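Local structure of PHD finger protein 3 (Homo sapiens, 6IC9) at residues K26-A31 against E85-S90; I49-R54 against A96-R101; I89-L94 against P145-G150. The protein regulates neuronal gene expression by reading the phosphorylated C-terminal domain of RNA polymerase II through its SPOC domain, the part of the protein described here. One frame throughout, in Å; residues are numbered along the deposited sequence.

Interaction 1 of 3, residues K26-A31 against E85-S90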
loop_
_atom_site.group_PDB
_atom_site.type_symbol
_atom_site.label_atom_id
_atom_site.label_comp_id
_atom_site.label_asym_id
_atom_site.label_seq_id
_atom_site.Cartn_x
_atom_site.Cartn_y
_atom_site.Cartn_z
ATOM N N LYS A 26 14.830 3.079 -2.032
ATOM C CA LYS A 26 14.615 1.824 -2.747
ATOM C C LYS A 26 15.026 0.691 -1.826
ATOM O O LYS A 26 16.133 0.719 -1.288
ATOM C CB LYS A 26 15.398 1.779 -4.078
ATOM C CG LYS A 26 15.572 0.419 -4.670
ATOM C CD LYS A 26 16.413 0.486 -5.972
ATOM C CE LYS A 26 16.851 -0.924 -6.414
ATOM N NZ LYS A 26 17.806 -0.801 -7.585
ATOM N N PHE A 27 14.159 -0.311 -1.644
ATOM C CA PHE A 27 14.531 -1.365 -0.706
ATOM C C PHE A 27 13.755 -2.625 -1.026
ATOM O O PHE A 27 12.737 -2.585 -1.719
ATOM C CB PHE A 27 14.288 -0.922 0.737
ATOM C CG PHE A 27 12.879 -0.419 0.989
ATOM C CD1 PHE A 27 12.545 0.925 0.733
ATOM C CD2 PHE A 27 11.897 -1.290 1.382
ATOM C CE1 PHE A 27 11.221 1.408 0.960
ATOM C CE2 PHE A 27 10.546 -0.796 1.608
ATOM C CZ PHE A 27 10.259 0.541 1.349
ATOM N N VAL A 28 14.234 -3.737 -0.469
ATOM C CA VAL A 28 13.588 -5.046 -0.566
ATOM C C VAL A 28 12.668 -5.209 0.627
ATOM O O VAL A 28 13.026 -4.889 1.763
ATOM C CB VAL A 28 14.601 -6.194 -0.594
ATOM C CG1 VAL A 28 13.873 -7.542 -0.817
ATOM C CG2 VAL A 28 15.619 -5.919 -1.681
ATOM N N THR A 29 11.482 -5.720 0.359
ATOM C CA THR A 29 10.464 -5.822 1.388
ATOM C C THR A 29 9.679 -7.108 1.157
ATOM O O THR A 29 9.558 -7.576 0.034
ATOM C CB THR A 29 9.561 -4.568 1.361
ATOM O OG1 THR A 29 8.546 -4.694 2.354
ATOM C CG2 THR A 29 8.862 -4.461 0.011
ATOM N N LYS A 30 9.085 -7.647 2.226
ATOM C CA LYS A 30 8.131 -8.731 2.110
ATOM C C LYS A 30 6.766 -8.168 2.490
ATOM O O LYS A 30 6.688 -7.332 3.394
ATOM C CB LYS A 30 8.497 -9.876 3.054
ATOM C CG LYS A 30 9.660 -10.779 2.507
ATOM C CD LYS A 30 10.187 -11.677 3.651
ATOM C CE LYS A 30 11.243 -12.693 3.120
ATOM N NZ LYS A 30 11.892 -13.452 4.269
ATOM N N ALA A 31 5.727 -8.597 1.783
ATOM C CA ALA A 31 4.330 -8.208 2.100
ATOM C C ALA A 31 3.620 -9.353 2.806
ATOM O O ALA A 31 3.732 -10.509 2.382
ATOM C CB ALA A 31 3.558 -7.873 0.817
ATOM N N GLU A 85 18.642 -5.112 7.618
ATOM C CA GLU A 85 18.876 -3.835 8.298
ATOM C C GLU A 85 19.088 -2.695 7.305
ATOM O O GLU A 85 18.661 -1.553 7.533
ATOM C CB GLU A 85 20.083 -3.968 9.239
ATOM C CG GLU A 85 19.873 -5.099 10.240
ATOM C CD GLU A 85 21.110 -5.463 11.043
ATOM O OE1 GLU A 85 21.104 -6.548 11.680
ATOM O OE2 GLU A 85 22.071 -4.665 11.049
ATOM N N GLU A 86 19.790 -2.961 6.212
ATOM C CA GLU A 86 19.966 -1.918 5.193
ATOM C C GLU A 86 18.625 -1.504 4.587
ATOM O O GLU A 86 18.305 -0.304 4.474
ATOM C CB GLU A 86 20.922 -2.463 4.140
ATOM C CG GLU A 86 21.137 -1.705 2.897
ATOM C CD GLU A 86 22.036 -2.568 1.998
ATOM O OE1 GLU A 86 21.522 -3.367 1.156
ATOM O OE2 GLU A 86 23.255 -2.506 2.222
ATOM N N ASP A 87 17.787 -2.491 4.264
ATOM C CA ASP A 87 16.427 -2.174 3.803
ATOM C C ASP A 87 15.689 -1.321 4.807
ATOM O O ASP A 87 14.950 -0.414 4.430
ATOM C CB ASP A 87 15.650 -3.444 3.568
ATOM C CG ASP A 87 16.236 -4.265 2.409
ATOM O OD1 ASP A 87 16.526 -3.673 1.329
ATOM O OD2 ASP A 87 16.301 -5.504 2.595
ATOM N N GLN A 88 15.871 -1.596 6.089
ATOM C CA GLN A 88 15.111 -0.875 7.111
ATOM C C GLN A 88 15.436 0.623 7.125
ATOM O O GLN A 88 14.551 1.454 7.336
ATOM C CB GLN A 88 15.365 -1.513 8.477
ATOM C CG GLN A 88 14.453 -0.904 9.536
ATOM C CD GLN A 88 14.575 -1.614 10.853
ATOM O OE1 GLN A 88 13.577 -1.953 11.466
ATOM N NE2 GLN A 88 15.804 -1.821 11.306
ATOM N N ILE A 89 16.687 1.009 6.839
ATOM C CA ILE A 89 16.997 2.433 6.771
ATOM C C ILE A 89 16.170 3.121 5.677
ATOM O O ILE A 89 15.646 4.220 5.870
ATOM C CB ILE A 89 18.509 2.634 6.522
ATOM C CG1 ILE A 89 19.287 2.090 7.726
ATOM C CG2 ILE A 89 18.771 4.107 6.288
ATOM C CD1 ILE A 89 20.824 1.935 7.403
ATOM N N SER A 90 16.116 2.519 4.484
ATOM C CA SER A 90 15.366 3.119 3.389
ATOM C C SER A 90 13.848 3.017 3.594
ATOM O O SER A 90 13.110 3.886 3.134
ATOM C CB SER A 90 15.750 2.434 2.081
ATOM O OG SER A 90 17.111 2.704 1.790
HETATM O O HOH W 1 17.400 3.825 -0.740
#
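Phe27 and Asp87, with CA atoms 5.0 Å apart, mark where strand segment 26-31 runs past helix segment 85-90, at 120° between their N-to-C directions. The one direct hydrogen bond across the contact is nearly straight: Val28 N gives its hydrogen to Asp87 OD1 at 2.9 Å (169°). The N-H meets the oxygen from above the carboxylate plane, 69° out of it. The other oxygen, Asp87 OD2, accepts from the backbone N of Thr84, so one carboxylate grips both the strand and the residue just before the helix. An alanine at Asp87 would probably leave Val28 N and Thr84 N without this acceptor and let the start of the helix shift against the strand. Phe27 CG sits between its own backbone N and carbonyl carbon, which directs the ring toward the helix, where CD1 comes to 3.8 Å from Ser90 CB. A water links the segments, accepting from Lys26 N at 3.0 Å and hydrogen-bonded to Ser90 OG at 2.8 Å. The contact joins the start of helix 85-101 to strand 25-35 of the SPOC domain's sheet, between strands 15-21 and 73-82; Phe27 packs on Ile19 of the first, and Asp87 touches Pro82 of the second.

Interaction 2 of 3, residues I49-R54 against A96-R101; sequences IQVGGR and AYFSSR
Arg54 and Tyr97 belong to the site that binds the phosphorylated RNA polymerase II peptide: Arg54 NH2 hydrogen-bonds a modified side chain of the peptide, probably a phosphoserine, and both residues pack on the ligand. Just before Arg54, Gly52 and Gly53 form a classic beta bulge opposite Val106, and the backbones of Gly52 and Arg54 also bond to the peptide. Arg54 leaves its backbone with CG between N and the carbonyl carbon (chi1 59°), and the chain then extends from CG to NE. Its NH1 donates to Tyr97 OH at 2.9 Å through a bent bond of 136°, which probably helps to position the guanidinium for the peptide. The Arg54 and Tyr97 side chains cross at about a right angle. Arg101, its chain extended from CG to NE, brings its guanidinium over one face of the Tyr97 ring, NH1 lying 3.3 Å above the plane toward the rim, and is held there because the same NH1 donates to Tyr97 O at 2.9 Å. Arg54 NH1 and Arg101 NE are 3.9 Å apart, like charges whose combined field is likely to favour a phosphate. Deeper in, Phe98 turns its edge to the strand: CE1 meets Arg54 CB at 3.8 Å, and CZ meets Val51 CG1 tip to tip at 4.0 Å. Beyond this, Phe98 packs on Pro121 of strand 114-122, and both aromatics touch Met21 of strand 15-21.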
loop_
_atom_site.group_PDB
_atom_site.type_symbol
_atom_site.label_atom_id
_atom_site.label_comp_id
_atom_site.label_asym_id
_atom_site.label_seq_id
_atom_site.Cartn_x
_atom_site.Cartn_y
_atom_site.Cartn_z
ATOM N N ILE A 49 7.836 -2.378 -7.188
ATOM C CA ILE A 49 6.732 -1.425 -7.197
ATOM C C ILE A 49 7.315 -0.034 -7.326
ATOM O O ILE A 49 8.032 0.414 -6.423
ATOM C CB ILE A 49 5.909 -1.524 -5.907
ATOM C CG1 ILE A 49 5.307 -2.907 -5.777
ATOM C CG2 ILE A 49 4.843 -0.357 -5.866
ATOM C CD1 ILE A 49 4.674 -3.163 -4.413
ATOM N N GLN A 50 7.004 0.655 -8.437
ATOM C CA GLN A 50 7.519 1.995 -8.715
ATOM C C GLN A 50 6.571 3.019 -8.124
ATOM O O GLN A 50 5.424 3.111 -8.549
ATOM C CB GLN A 50 7.627 2.264 -10.219
ATOM C CG GLN A 50 8.580 1.302 -10.910
ATOM C CD GLN A 50 10.018 1.436 -10.410
ATOM O OE1 GLN A 50 10.534 2.558 -10.148
ATOM N NE2 GLN A 50 10.677 0.291 -10.267
ATOM N N VAL A 51 7.041 3.789 -7.164
ATOM C CA VAL A 51 6.174 4.820 -6.586
ATOM C C VAL A 51 6.279 6.069 -7.464
ATOM O O VAL A 51 7.346 6.694 -7.552
ATOM C CB VAL A 51 6.573 5.112 -5.140
ATOM C CG1 VAL A 51 5.613 6.149 -4.524
ATOM C CG2 VAL A 51 6.632 3.814 -4.344
ATOM N N GLY A 52 5.204 6.383 -8.158
ATOM C CA GLY A 52 5.130 7.438 -9.142
ATOM C C GLY A 52 4.677 8.777 -8.655
ATOM O O GLY A 52 4.730 9.748 -9.412
ATOM N N GLY A 53 4.170 8.874 -7.436
ATOM C CA GLY A 53 3.628 10.145 -7.009
ATOM C C GLY A 53 2.971 10.045 -5.657
ATOM O O GLY A 53 3.067 9.024 -4.955
ATOM N N ARG A 54 2.304 11.118 -5.305
ATOM C CA ARG A 54 1.694 11.190 -3.995
ATOM C C ARG A 54 0.291 11.744 -4.117
ATOM O O ARG A 54 -0.062 12.438 -5.088
ATOM C CB ARG A 54 2.536 12.042 -3.047
ATOM C CG ARG A 54 2.725 13.436 -3.556
ATOM C CD ARG A 54 3.864 14.187 -2.859
ATOM N NE ARG A 54 3.892 15.562 -3.357
ATOM C CZ ARG A 54 4.889 16.419 -3.148
ATOM N NH1 ARG A 54 5.963 16.049 -2.456
ATOM N NH2 ARG A 54 4.801 17.669 -3.610
ATOM N N ALA A 96 8.868 8.134 6.547
ATOM C CA ALA A 96 8.966 9.535 6.961
ATOM C C ALA A 96 8.569 10.484 5.835
ATOM O O ALA A 96 7.959 11.548 6.081
ATOM C CB ALA A 96 10.392 9.856 7.443
ATOM N N TYR A 97 8.928 10.138 4.606
ATOM C CA TYR A 97 8.577 10.983 3.464
ATOM C C TYR A 97 7.081 11.238 3.440
ATOM O O TYR A 97 6.623 12.386 3.335
ATOM C CB TYR A 97 9.025 10.304 2.147
ATOM C CG TYR A 97 8.600 11.141 0.955
ATOM C CD1 TYR A 97 9.456 12.067 0.422
ATOM C CD2 TYR A 97 7.296 11.029 0.410
ATOM C CE1 TYR A 97 9.066 12.879 -0.627
ATOM C CE2 TYR A 97 6.879 11.851 -0.618
ATOM C CZ TYR A 97 7.789 12.761 -1.148
ATOM O OH TYR A 97 7.368 13.573 -2.181
ATOM N N PHE A 98 6.296 10.159 3.478
ATOM C CA PHE A 98 4.850 10.302 3.360
ATOM C C PHE A 98 4.217 10.712 4.679
ATOM O O PHE A 98 3.206 11.447 4.692
ATOM C CB PHE A 98 4.222 8.973 2.877
ATOM C CG PHE A 98 4.478 8.724 1.437
ATOM C CD1 PHE A 98 3.896 9.555 0.494
ATOM C CD2 PHE A 98 5.401 7.761 1.028
ATOM C CE1 PHE A 98 4.172 9.401 -0.859
ATOM C CE2 PHE A 98 5.673 7.593 -0.340
ATOM C CZ PHE A 98 5.069 8.435 -1.273
ATOM N N SER A 99 4.752 10.222 5.811
ATOM C CA SER A 99 4.149 10.588 7.094
ATOM C C SER A 99 4.243 12.085 7.330
ATOM O O SER A 99 3.266 12.716 7.751
ATOM C CB SER A 99 4.855 9.849 8.238
ATOM O OG SER A 99 4.157 10.080 9.438
ATOM N N SER A 100 5.409 12.665 7.046
ATOM C CA SER A 100 5.639 14.087 7.319
ATOM C C SER A 100 4.751 14.970 6.454
ATOM O O SER A 100 4.211 15.977 6.931
ATOM C CB SER A 100 7.129 14.432 7.095
ATOM O OG SER A 100 7.573 14.222 5.742
ATOM N N ARG A 101 4.529 14.576 5.211
ATOM C CA ARG A 101 3.694 15.311 4.264
ATOM C C ARG A 101 2.203 14.975 4.327
ATOM O O ARG A 101 1.402 15.651 3.650
ATOM C CB ARG A 101 4.236 15.055 2.845
ATOM C CG ARG A 101 5.682 15.534 2.649
ATOM C CD ARG A 101 6.294 15.096 1.324
ATOM N NE ARG A 101 7.616 15.657 1.080
ATOM C CZ ARG A 101 8.714 15.299 1.720
ATOM N NH1 ARG A 101 8.670 14.352 2.675
ATOM N NH2 ARG A 101 9.855 15.871 1.392
#

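Interaction 3 of 3, residues I89-L94 against P145-G150; sequences ISYTLL and PNLLLG
The Tyr91 ring has Leu148 over one face and the backbone of Asn146 and Leu147, where the strand begins, at its edge. Leu148 CD1 stands 3.9 Å from the Tyr91 ring centroid, only 5° off the normal, a CH-pi contact placed over the centre of the six carbons. At the rim, near the ring plane, lie Leu147 CA, 3.5 Å from Tyr91 OH, and Asn146 O, 4.0 Å from Tyr91 CE1. CG of Tyr91 is anti to the backbone N (chi1 -176°), and the ring reaches from the helix to the strand, where the two side chains of Tyr91 and Leu148 slide past each other in opposite directions.

Tyr91 is buried, and its hydroxyl takes part in two hydrogen bonds. Leu148 N donates to Tyr91 OH at 2.9 Å in a nearly straight bond (168°), and the hydroxyl is in turn hydrogen-bonded to Phe80 O. Since Leu148 and Phe80 also pair through their backbones, Tyr91 OH joins strands 147-155 and 73-82 beside their own ladder. In the SPOC fold, a distorted beta-barrel framed by helices, helix 85-101 lies against the sheet here, its segment axis 9.0 Å from that of residues 147-150.

One turn further along the helix, Leu94 meets the same leucine, its CD2 4.1 Å from Leu148 CD1, the two side chains crossing at about a right angle. The CD1 methyl of Leu148 is thus shared between the face of Tyr91 and the tip of Leu94. Leu147 points the other way from its backbone, though its CD2 still comes to 3.7 Å from Tyr91 OH. Leu94 carries the apolar layer on to Ile19 and Met21 of strand 15-21 and to Leu119 of strand 114-122, while Asn146 turns its OD1 to the backbone N of Ala124.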
loop_
_atom_site.group_PDB
_atom_site.type_symbol
_atom_site.label_atom_id
_atom_site.label_comp_id
_atom_site.label_asym_id
_atom_site.label_seq_id
_atom_site.Cartn_x
_atom_site.Cartn_y
_atom_site.Cartn_z
ATOM N N ILE A 89 16.687 1.009 6.839
ATOM C CA ILE A 89 16.997 2.433 6.771
ATOM C C ILE A 89 16.170 3.121 5.677
ATOM O O ILE A 89 15.646 4.220 5.870
ATOM C CB ILE A 89 18.509 2.634 6.522
ATOM C CG1 ILE A 89 19.287 2.090 7.726
ATOM C CG2 ILE A 89 18.771 4.107 6.288
ATOM C CD1 ILE A 89 20.824 1.935 7.403
ATOM N N SER A 90 16.116 2.519 4.484
ATOM C CA SER A 90 15.366 3.119 3.389
ATOM C C SER A 90 13.848 3.017 3.594
ATOM O O SER A 90 13.110 3.886 3.134
ATOM C CB SER A 90 15.750 2.434 2.081
ATOM O OG SER A 90 17.111 2.704 1.790
ATOM N N TYR A 91 13.384 1.925 4.194
ATOM C CA TYR A 91 11.968 1.810 4.571
ATOM C C TYR A 91 11.549 2.988 5.429
ATOM O O TYR A 91 10.498 3.608 5.192
ATOM C CB TYR A 91 11.802 0.489 5.329
ATOM C CG TYR A 91 10.402 0.097 5.757
ATOM C CD1 TYR A 91 9.794 0.711 6.857
ATOM C CD2 TYR A 91 9.769 -0.980 5.138
ATOM C CE1 TYR A 91 8.535 0.310 7.283
ATOM C CE2 TYR A 91 8.499 -1.403 5.541
ATOM C CZ TYR A 91 7.919 -0.766 6.610
ATOM O OH TYR A 91 6.685 -1.192 7.022
ATOM N N THR A 92 12.349 3.272 6.466
ATOM C CA THR A 92 12.131 4.412 7.357
ATOM C C THR A 92 12.130 5.750 6.613
ATOM O O THR A 92 11.309 6.628 6.918
ATOM C CB THR A 92 13.174 4.382 8.463
ATOM O OG1 THR A 92 12.961 3.186 9.222
ATOM C CG2 THR A 92 13.065 5.595 9.392
ATOM N N LEU A 93 13.062 5.952 5.663
ATOM C CA LEU A 93 13.030 7.193 4.876
ATOM C C LEU A 93 11.712 7.344 4.135
ATOM O O LEU A 93 11.143 8.442 4.072
ATOM C CB LEU A 93 14.160 7.218 3.843
ATOM C CG LEU A 93 15.540 7.488 4.418
ATOM C CD1 LEU A 93 16.608 7.109 3.374
ATOM C CD2 LEU A 93 15.614 8.964 4.780
ATOM N N LEU A 94 11.232 6.251 3.539
ATOM C CA LEU A 94 9.991 6.312 2.790
ATOM C C LEU A 94 8.797 6.527 3.701
ATOM O O LEU A 94 7.928 7.356 3.394
ATOM C CB LEU A 94 9.809 5.018 1.975
ATOM C CG LEU A 94 8.707 5.132 0.891
ATOM C CD1 LEU A 94 8.989 6.247 -0.066
ATOM C CD2 LEU A 94 8.632 3.794 0.136
ATOM N N PRO A 145 5.591 -1.483 15.113
ATOM C CA PRO A 145 6.454 -0.379 14.699
ATOM C C PRO A 145 5.666 0.524 13.758
ATOM O O PRO A 145 4.570 0.183 13.338
ATOM C CB PRO A 145 7.605 -1.075 13.975
ATOM C CG PRO A 145 6.982 -2.302 13.385
ATOM C CD PRO A 145 5.891 -2.729 14.402
ATOM N N ASN A 146 6.241 1.671 13.437
ATOM C CA ASN A 146 5.763 2.415 12.265
ATOM C C ASN A 146 5.763 1.471 11.072
ATOM O O ASN A 146 6.722 0.703 10.862
ATOM C CB ASN A 146 6.664 3.629 11.975
ATOM C CG ASN A 146 6.579 4.710 13.026
ATOM O OD1 ASN A 146 5.568 4.865 13.706
ATOM N ND2 ASN A 146 7.667 5.495 13.159
ATOM N N LEU A 147 4.728 1.569 10.223
ATOM C CA LEU A 147 4.524 0.587 9.165
ATOM C C LEU A 147 4.149 1.289 7.874
ATOM O O LEU A 147 3.462 2.322 7.885
ATOM C CB LEU A 147 3.338 -0.370 9.480
ATOM C CG LEU A 147 3.617 -1.437 10.534
ATOM C CD1 LEU A 147 2.319 -2.185 10.770
ATOM C CD2 LEU A 147 4.740 -2.364 9.956
ATOM N N LEU A 148 4.520 0.656 6.764
ATOM C CA LEU A 148 4.003 0.985 5.433
ATOM C C LEU A 148 2.995 -0.091 5.099
ATOM O O LEU A 148 3.330 -1.292 5.136
ATOM C CB LEU A 148 5.140 0.974 4.379
ATOM C CG LEU A 148 6.114 2.156 4.512
ATOM C CD1 LEU A 148 7.300 1.925 3.561
ATOM C CD2 LEU A 148 5.445 3.515 4.167
ATOM N N LEU A 149 1.744 0.318 4.829
ATOM C CA LEU A 149 0.709 -0.565 4.333
ATOM C C LEU A 149 0.547 -0.375 2.835
ATOM O O LEU A 149 0.762 0.716 2.318
ATOM C CB LEU A 149 -0.609 -0.166 5.048
ATOM C CG LEU A 149 -1.076 -0.879 6.329
ATOM C CD1 LEU A 149 -0.008 -1.205 7.340
ATOM C CD2 LEU A 149 -2.306 -0.131 6.965
ATOM N N GLY A 150 0.104 -1.417 2.149
ATOM C CA GLY A 150 -0.324 -1.317 0.767
ATOM C C GLY A 150 -1.832 -1.528 0.707
ATOM O O GLY A 150 -2.340 -2.546 1.168
#

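Overall arrangement
All three contacts set helix 85-101 against the same barrel sheet of the SPOC fold, each at a different level. Interaction 1, at the start of the helix, is partly buried and mixes a carboxylate-to-backbone bond with a water bridge. Interaction 3, along the middle, is the buried one, chiefly apolar around a single phenol. Interaction 2, near the C-terminal end, is partly buried and faces the bound peptide, its chemistry cationic and aromatic. Interactions 1 and 3 share Ile89 and Ser90 and touch directly, Phe27 packing on Tyr91, Leu94 and Leu148 to form one continuous core. Interaction 2 stands apart, its centre about 10 Å from that of interaction 3 and about 15 Å from that of interaction 1.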